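Local coordinates for protein BIFUNCTIONAL PROTEIN Proline utilization A (PutA) (Corynebacterium freiburgense, PDB 5UX5) that catalyses, as a bifunctional flavoenzyme, the two-step oxidation of proline to glutamate, using FAD for proline dehydrogenation and NAD for the aldehyde dehydrogenase step, at residues 543-548 with 621-626; 485-490 with 535-540. All coordinates share one frame; numbering follows the deposited sequence.

Contact 1: 543-548 with 621-626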
ATOM      1  N   THR A 543       5.047   5.860 -17.580  1.00 40.67           N
ATOM      2  CA  THR A 543       6.435   5.897 -17.109  1.00 30.76           C
ATOM      3  C   THR A 543       7.310   6.823 -17.948  1.00 37.17           C
ATOM      4  O   THR A 543       8.351   7.271 -17.459  1.00 48.33           O
ATOM      5  CB  THR A 543       7.045   4.483 -17.054  1.00 31.09           C
ATOM      6  OG1 THR A 543       6.865   3.803 -18.301  1.00 38.02           O
ATOM      7  CG2 THR A 543       6.387   3.639 -15.960  1.00 30.84           C
ATOM      8  N   HIS A 544       6.885   7.174 -19.166  1.00 35.61           N
ATOM      9  CA  HIS A 544       7.623   8.121 -19.998  1.00 34.60           C
ATOM     10  C   HIS A 544       7.006   9.521 -19.926  1.00 41.57           C
ATOM     11  O   HIS A 544       7.632  10.449 -19.398  1.00 35.13           O
ATOM     12  CB  HIS A 544       7.688   7.601 -21.433  1.00 35.69           C
ATOM     13  CG  HIS A 544       8.481   6.339 -21.549  1.00 47.12           C
ATOM     14  ND1 HIS A 544       7.898   5.090 -21.512  1.00 50.56           N
ATOM     15  CD2 HIS A 544       9.815   6.130 -21.640  1.00 42.84           C
ATOM     16  CE1 HIS A 544       8.838   4.168 -21.591  1.00 46.85           C
ATOM     17  NE2 HIS A 544      10.009   4.773 -21.670  1.00 42.00           N
ATOM     18  N   GLU A 545       5.776   9.697 -20.425  1.00 40.73           N
ATOM     19  CA  GLU A 545       5.198  11.038 -20.483  1.00 34.57           C
ATOM     20  C   GLU A 545       4.972  11.600 -19.089  1.00 34.46           C
ATOM     21  O   GLU A 545       5.306  12.758 -18.819  1.00 49.18           O
ATOM     22  CB  GLU A 545       3.900  11.037 -21.275  1.00 34.38           C
ATOM     23  CG  GLU A 545       3.432  12.445 -21.614  1.00 38.79           C
ATOM     24  CD  GLU A 545       2.045  12.494 -22.185  1.00 45.95           C
ATOM     25  OE1 GLU A 545       1.815  13.259 -23.147  1.00 47.00           O
ATOM     26  OE2 GLU A 545       1.188  11.744 -21.683  1.00 52.26           O
ATOM     27  N   ALA A 546       4.399  10.802 -18.188  1.00 35.34           N
ATOM     28  CA  ALA A 546       4.154  11.280 -16.831  1.00 36.37           C
ATOM     29  C   ALA A 546       5.363  11.135 -15.913  1.00 35.66           C
ATOM     30  O   ALA A 546       5.422  11.820 -14.889  1.00 44.47           O
ATOM     31  CB  ALA A 546       2.955  10.546 -16.220  1.00 43.01           C
ATOM     32  N   GLY A 547       6.344  10.305 -16.257  1.00 37.39           N
ATOM     33  CA  GLY A 547       7.532  10.197 -15.427  1.00 34.39           C
ATOM     34  C   GLY A 547       7.364   9.433 -14.127  1.00 39.11           C
ATOM     35  O   GLY A 547       8.139   9.656 -13.192  1.00 40.32           O
ATOM     36  N   LYS A 548       6.356   8.566 -14.023  1.00 39.32           N
ATOM     37  CA  LYS A 548       6.107   7.755 -12.838  1.00 35.46           C
ATOM     38  C   LYS A 548       6.871   6.432 -12.907  1.00 35.27           C
ATOM     39  O   LYS A 548       7.101   5.883 -13.983  1.00 36.18           O
ATOM     40  CB  LYS A 548       4.601   7.482 -12.699  1.00 27.53           C
ATOM     41  CG  LYS A 548       3.772   8.746 -12.862  1.00 34.22           C
ATOM     42  CD  LYS A 548       2.298   8.566 -12.490  1.00 35.13           C
ATOM     43  CE  LYS A 548       2.153   8.145 -11.048  1.00 38.91           C
ATOM     44  NZ  LYS A 548       0.810   8.312 -10.497  1.00 24.85           N
ATOM     45  N   PRO A 621      -2.245  19.524 -19.695  1.00 38.28           N
ATOM     46  CA  PRO A 621      -1.409  19.551 -20.908  1.00 43.46           C
ATOM     47  C   PRO A 621      -0.108  18.757 -20.806  1.00 44.95           C
ATOM     48  O   PRO A 621       0.404  18.321 -21.839  1.00 50.02           O
ATOM     49  CB  PRO A 621      -1.157  21.049 -21.119  1.00 36.36           C
ATOM     50  CG  PRO A 621      -1.363  21.662 -19.812  1.00 35.64           C
ATOM     51  CD  PRO A 621      -2.424  20.858 -19.115  1.00 39.72           C
ATOM     52  N   GLU A 622       0.421  18.508 -19.609  1.00 42.51           N
ATOM     53  CA  GLU A 622       1.634  17.704 -19.485  1.00 35.00           C
ATOM     54  C   GLU A 622       1.410  16.241 -19.850  1.00 41.39           C
ATOM     55  O   GLU A 622       2.387  15.527 -20.089  1.00 48.89           O
ATOM     56  CB  GLU A 622       2.185  17.759 -18.051  1.00 34.36           C
ATOM     57  CG  GLU A 622       2.727  19.104 -17.553  1.00 36.97           C
ATOM     58  CD  GLU A 622       1.626  20.082 -17.129  1.00 41.47           C
ATOM     59  OE1 GLU A 622       0.444  19.699 -17.145  1.00 39.27           O
ATOM     60  OE2 GLU A 622       1.947  21.223 -16.742  1.00 48.07           O
ATOM     61  N   VAL A 623       0.165  15.756 -19.866  1.00 36.89           N
ATOM     62  CA  VAL A 623      -0.034  14.312 -19.983  1.00 32.36           C
ATOM     63  C   VAL A 623      -1.060  13.977 -21.055  1.00 38.88           C
ATOM     64  O   VAL A 623      -1.873  13.065 -20.892  1.00 40.65           O
ATOM     65  CB  VAL A 623      -0.419  13.685 -18.630  1.00 36.39           C
ATOM     66  CG1 VAL A 623       0.799  13.604 -17.729  1.00 41.30           C
ATOM     67  CG2 VAL A 623      -1.472  14.482 -17.958  1.00 30.15           C
ATOM     68  N   ARG A 624      -0.967  14.651 -22.199  1.00 44.88           N
ATOM     69  CA  ARG A 624      -1.973  14.476 -23.237  1.00 34.06           C
ATOM     70  C   ARG A 624      -1.877  13.104 -23.879  1.00 37.20           C
ATOM     71  O   ARG A 624      -2.881  12.589 -24.376  1.00 40.94           O
ATOM     72  CB  ARG A 624      -1.833  15.567 -24.292  1.00 35.61           C
ATOM     73  CG  ARG A 624      -2.250  16.923 -23.817  1.00 35.58           C
ATOM     74  CD  ARG A 624      -2.159  17.918 -24.929  1.00 37.20           C
ATOM     75  NE  ARG A 624      -2.760  19.197 -24.546  1.00 54.13           N
ATOM     76  CZ  ARG A 624      -2.140  20.379 -24.589  1.00 54.51           C
ATOM     77  NH1 ARG A 624      -0.878  20.474 -25.021  1.00 53.30           N
ATOM     78  NH2 ARG A 624      -2.792  21.477 -24.218  1.00 52.47           N
ATOM     79  N   ARG A 625      -0.684  12.517 -23.938  1.00 38.12           N
ATOM     80  CA  ARG A 625      -0.622  11.179 -24.516  1.00 40.22           C
ATOM     81  C   ARG A 625      -1.231  10.140 -23.581  1.00 39.51           C
ATOM     82  O   ARG A 625      -1.762   9.131 -24.055  1.00 40.91           O
ATOM     83  CB  ARG A 625       0.813  10.795 -24.924  1.00 40.00           C
ATOM     84  CG  ARG A 625       1.311  11.539 -26.156  1.00 40.67           C
ATOM     85  CD  ARG A 625       2.693  11.122 -26.638  1.00 61.57           C
ATOM     86  NE  ARG A 625       3.670  10.782 -25.602  1.00 74.62           N
ATOM     87  CZ  ARG A 625       4.725  11.530 -25.287  1.00 80.01           C
ATOM     88  NH1 ARG A 625       4.946  12.671 -25.942  1.00 85.01           N
ATOM     89  NH2 ARG A 625       5.568  11.124 -24.335  1.00 72.32           N
ATOM     90  N   CYS A 626      -1.162  10.366 -22.264  1.00 37.47           N
ATOM     91  CA  CYS A 626      -1.817   9.476 -21.304  1.00 35.95           C
ATOM     92  C   CYS A 626      -3.325   9.392 -21.556  1.00 34.94           C
ATOM     93  O   CYS A 626      -3.890   8.295 -21.656  1.00 29.67           O
ATOM     94  CB  CYS A 626      -1.523   9.942 -19.879  1.00 37.21           C
ATOM     95  SG  CYS A 626       0.184   9.618 -19.325  1.00 39.97           S
TER

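Contact 2: 485-490 with 535-540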
ATOM      1  N   THR A 485      10.195  -4.923 -21.009  1.00 52.05           N
ATOM      2  CA  THR A 485       9.872  -4.617 -22.402  1.00 52.56           C
ATOM      3  C   THR A 485       8.849  -3.490 -22.569  1.00 52.65           C
ATOM      4  O   THR A 485       8.219  -3.398 -23.626  1.00 57.08           O
ATOM      5  CB  THR A 485       9.381  -5.880 -23.136  1.00 51.22           C
ATOM      6  OG1 THR A 485       8.055  -6.240 -22.699  1.00 53.26           O
ATOM      7  CG2 THR A 485      10.342  -7.056 -22.941  1.00 39.19           C
ATOM      8  N   LEU A 486       8.691  -2.610 -21.587  1.00 49.29           N
ATOM      9  CA  LEU A 486       7.668  -1.572 -21.706  1.00 40.41           C
ATOM     10  C   LEU A 486       8.002  -0.584 -22.822  1.00 41.67           C
ATOM     11  O   LEU A 486       9.165  -0.289 -23.097  1.00 50.87           O
ATOM     12  CB  LEU A 486       7.493  -0.833 -20.378  1.00 33.92           C
ATOM     13  CG  LEU A 486       6.653  -1.495 -19.275  1.00 31.01           C
ATOM     14  CD1 LEU A 486       6.593  -0.600 -18.062  1.00 30.09           C
ATOM     15  CD2 LEU A 486       5.227  -1.839 -19.769  1.00 30.68           C
ATOM     16  N   GLU A 487       6.966  -0.083 -23.482  1.00 40.76           N
ATOM     17  CA  GLU A 487       7.148   0.787 -24.635  1.00 40.95           C
ATOM     18  C   GLU A 487       6.943   2.258 -24.268  1.00 38.37           C
ATOM     19  O   GLU A 487       6.571   2.595 -23.147  1.00 40.28           O
ATOM     20  CB  GLU A 487       6.200   0.354 -25.750  1.00 42.24           C
ATOM     21  CG  GLU A 487       6.425  -1.095 -26.172  1.00 43.15           C
ATOM     22  CD  GLU A 487       5.633  -1.454 -27.395  1.00 56.34           C
ATOM     23  OE1 GLU A 487       4.387  -1.475 -27.305  1.00 65.63           O
ATOM     24  OE2 GLU A 487       6.249  -1.691 -28.457  1.00 61.51           O
ATOM     25  N   ASP A 488       7.198   3.145 -25.243  1.00 43.26           N
ATOM     26  CA  ASP A 488       7.091   4.599 -25.073  1.00 46.51           C
ATOM     27  C   ASP A 488       6.102   5.127 -26.111  1.00 46.07           C
ATOM     28  O   ASP A 488       6.498   5.758 -27.104  1.00 45.72           O
ATOM     29  CB  ASP A 488       8.465   5.264 -25.196  1.00 48.03           C
ATOM     30  CG  ASP A 488       8.423   6.791 -25.062  1.00 58.91           C
ATOM     31  OD1 ASP A 488       7.352   7.338 -24.727  1.00 70.68           O
ATOM     32  OD2 ASP A 488       9.480   7.442 -25.245  1.00 57.25           O
ATOM     33  N   PRO A 489       4.801   4.921 -25.890  1.00 37.46           N
ATOM     34  CA  PRO A 489       3.834   5.215 -26.950  1.00 40.28           C
ATOM     35  C   PRO A 489       3.748   6.703 -27.220  1.00 50.38           C
ATOM     36  O   PRO A 489       3.799   7.526 -26.306  1.00 48.16           O
ATOM     37  CB  PRO A 489       2.521   4.632 -26.419  1.00 36.71           C
ATOM     38  CG  PRO A 489       2.741   4.309 -24.986  1.00 35.18           C
ATOM     39  CD  PRO A 489       4.194   4.241 -24.729  1.00 35.70           C
ATOM     40  N   GLN A 490       3.620   7.033 -28.501  1.00 56.27           N
ATOM     41  CA  GLN A 490       3.596   8.415 -28.975  1.00 58.67           C
ATOM     42  C   GLN A 490       2.366   8.648 -29.839  1.00 57.26           C
ATOM     43  O   GLN A 490       2.479   8.924 -31.038  1.00 61.06           O
ATOM     44  CB  GLN A 490       4.871   8.732 -29.756  1.00 62.64           C
ATOM     45  CG  GLN A 490       6.146   8.592 -28.951  1.00 64.66           C
ATOM     46  CD  GLN A 490       6.380   9.781 -28.039  1.00 71.47           C
ATOM     47  OE1 GLN A 490       5.821  10.857 -28.250  1.00 80.94           O
ATOM     48  NE2 GLN A 490       7.198   9.591 -27.013  1.00 69.64           N
ATOM     49  N   ARG A 535      -3.149  -2.569 -19.790  1.00 37.05           N
ATOM     50  CA  ARG A 535      -2.391  -2.167 -18.610  1.00 31.99           C
ATOM     51  C   ARG A 535      -0.940  -1.888 -18.969  1.00 36.04           C
ATOM     52  O   ARG A 535      -0.345  -0.920 -18.482  1.00 37.24           O
ATOM     53  CB  ARG A 535      -2.453  -3.238 -17.507  1.00 26.02           C
ATOM     54  CG  ARG A 535      -1.535  -2.875 -16.336  1.00 25.41           C
ATOM     55  CD  ARG A 535      -1.549  -3.853 -15.167  1.00 27.64           C
ATOM     56  NE  ARG A 535      -2.879  -4.042 -14.594  1.00 29.32           N
ATOM     57  CZ  ARG A 535      -3.310  -3.449 -13.487  1.00 36.93           C
ATOM     58  NH1 ARG A 535      -2.521  -2.608 -12.830  1.00 35.78           N
ATOM     59  NH2 ARG A 535      -4.540  -3.692 -13.043  1.00 38.17           N
ATOM     60  N   GLN A 536      -0.364  -2.694 -19.866  1.00 33.20           N
ATOM     61  CA  GLN A 536       1.034  -2.472 -20.187  1.00 33.71           C
ATOM     62  C   GLN A 536       1.235  -1.293 -21.114  1.00 35.18           C
ATOM     63  O   GLN A 536       2.240  -0.583 -20.988  1.00 44.93           O
ATOM     64  CB  GLN A 536       1.651  -3.743 -20.761  1.00 43.01           C
ATOM     65  CG  GLN A 536       2.243  -4.575 -19.658  1.00 49.90           C
ATOM     66  CD  GLN A 536       1.912  -6.029 -19.775  1.00 52.85           C
ATOM     67  OE1 GLN A 536       2.401  -6.744 -20.670  1.00 54.56           O
ATOM     68  NE2 GLN A 536       1.054  -6.492 -18.863  1.00 42.79           N
ATOM     69  N   ASP A 537       0.303  -1.051 -22.031  1.00 36.89           N
ATOM     70  CA  ASP A 537       0.351   0.194 -22.786  1.00 40.55           C
ATOM     71  C   ASP A 537       0.210   1.401 -21.853  1.00 41.66           C
ATOM     72  O   ASP A 537       0.894   2.419 -22.033  1.00 41.27           O
ATOM     73  CB  ASP A 537      -0.735   0.201 -23.863  1.00 48.34           C
ATOM     74  CG  ASP A 537      -0.518  -0.856 -24.913  1.00 59.64           C
ATOM     75  OD1 ASP A 537       0.371  -0.651 -25.763  1.00 67.07           O
ATOM     76  OD2 ASP A 537      -1.238  -1.883 -24.902  1.00 65.42           O
ATOM     77  N   LEU A 538      -0.690   1.325 -20.858  1.00 36.18           N
ATOM     78  CA  LEU A 538      -0.823   2.458 -19.954  1.00 31.74           C
ATOM     79  C   LEU A 538       0.466   2.658 -19.178  1.00 28.45           C
ATOM     80  O   LEU A 538       0.930   3.787 -19.030  1.00 36.07           O
ATOM     81  CB  LEU A 538      -2.021   2.293 -19.004  1.00 28.47           C
ATOM     82  CG  LEU A 538      -3.424   2.306 -19.644  1.00 30.25           C
ATOM     83  CD1 LEU A 538      -4.503   1.989 -18.625  1.00 26.17           C
ATOM     84  CD2 LEU A 538      -3.720   3.594 -20.338  1.00 27.87           C
ATOM     85  N   LEU A 539       1.071   1.571 -18.695  1.00 34.12           N
ATOM     86  CA  LEU A 539       2.340   1.686 -17.976  1.00 38.08           C
ATOM     87  C   LEU A 539       3.413   2.328 -18.856  1.00 39.97           C
ATOM     88  O   LEU A 539       4.170   3.199 -18.404  1.00 36.42           O
ATOM     89  CB  LEU A 539       2.777   0.310 -17.467  1.00 30.72           C
ATOM     90  CG  LEU A 539       1.864  -0.248 -16.365  1.00 26.64           C
ATOM     91  CD1 LEU A 539       2.310  -1.610 -15.869  1.00 26.40           C
ATOM     92  CD2 LEU A 539       1.757   0.737 -15.208  1.00 25.93           C
ATOM     93  N   GLY A 540       3.482   1.912 -20.119  1.00 39.89           N
ATOM     94  CA  GLY A 540       4.427   2.512 -21.039  1.00 38.13           C
ATOM     95  C   GLY A 540       4.307   4.019 -21.119  1.00 44.57           C
ATOM     96  O   GLY A 540       5.308   4.732 -21.049  1.00 50.49           O
TER

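Contact 1: 543-548 with 621-626
T543 and H544, on helix 535-544, turn their polar groups back onto it: T543 OG1 hydrogen-bonds to the carbonyl of L539 and H544 ND1 to that of G540. The work across the contact falls to E545. Its CG stands anti to the backbone N (chi1 -168°) and the chain is extended beyond CG, so the side chain reaches straight out to the first turn of helix 624-636. There the carboxylate grips two successive backbone amides like a fork. OE1 accepts the N-H of R625 at 2.7 Å from R625 N, and the bond is fairly straight at 161°. OE2 takes the N-H of C626, with C626 N 2.8 Å away, but that bond is more bent, at 139°. Both oxygens use their syn lone pairs. A negative charge placed at the amino end of a helix should be favoured by the helix dipole, and this one would probably stay ionised. The turn is part of the NAD-binding Rossmann-type domain of the aldehyde dehydrogenase module: it follows strand 614-618, P621 touches the bound NAD, and V623 occupies the N-cap position. R625 bends at chi3 and folds its guanidinium back over the E545 chain, so that E545 CG lies 3.7 Å above the guanidinium plane, toward its rim. A long salt bridge, E545 OE1 to R625 NE at 4.0 Å, adds charge attraction without an N-H aimed at the oxygen. Next along, A546 supplies a small apolar patch, its CB 4.0 Å from V623 CG1 and 4.3 Å from C626 SG. With G547 the backbone leaves helical angles at positive phi, and K548 NZ pairs with E556 OE1 in a salt bridge.

Contact 2: 485-490 with 535-540
Backbone meets backbone where this contact is tightest. G540, on helix 535-544, has no side chain, and the chain at E487 closes in on it until the two CA atoms are 4.8 Å apart. The E487 carbonyl fills the place beside G540 that a side chain would otherwise take, its O lying 3.0 Å from G540 CA. P489 comes down next to it with CD and CG, P489 CD 3.6 Å from G540 C and P489 CG 4.0 Å from D537 O. L486 wedges in from the other end of the segment. Its CG is anti to its own carbonyl carbon (chi1 -79°), which sends the two methyls toward the helix: CD2 settles 3.5 Å from Q536 O, while CD1 touches L539 CB at 4.0 Å. The L486 and L539 side chains cross obliquely, and L486 also packs on I550 of helix 550-574, so this leucine sits between two helices. The architecture is an extended loop, the connection between helices 477-484 and 499-511, draped over one flank of a helix in the aldehyde dehydrogenase module. No hydrogen bond joins the two segments, which are held by van der Waals packing, much of it against backbone. The outer side is much looser. The carboxylates of E487 and D537 lie near each other with like charges, E487 OE1 standing 4.4 Å from D537 OD1, a proximity that probably relies on solvent to screen it. Q536, at the exposed rim, bends at chi2; of its side chain, the aliphatic part meets L486, with Q536 CG 4.0 Å from L486 CD2. D488 directs its CB away from the helix, and its OD1 accepts a weak hydrogen bond from Q490 NE2 within the loop itself.

In the fold
From the N terminus, the chain leaves helix 477-484, runs through the 485-490 loop and passes helices 499-511 and 517-533 before contact 2 closes this excursion of helices and loops, with no strand, on helix 535-544. Contact 1 opens at 543-548, which begins on the same helix, and its longer loop takes in helix 550-574, strand 580-591, helix 599-611 and strand 614-618 before returning at 621-626. The two loops therefore follow in series and do not cross. Their centres lie 11 Å apart and they touch: R625 makes a weak hydrogen bond to the P489 carbonyl, and H544 packs on D488. Helix 535-544 thus ties the preceding loop to the nucleotide-binding region.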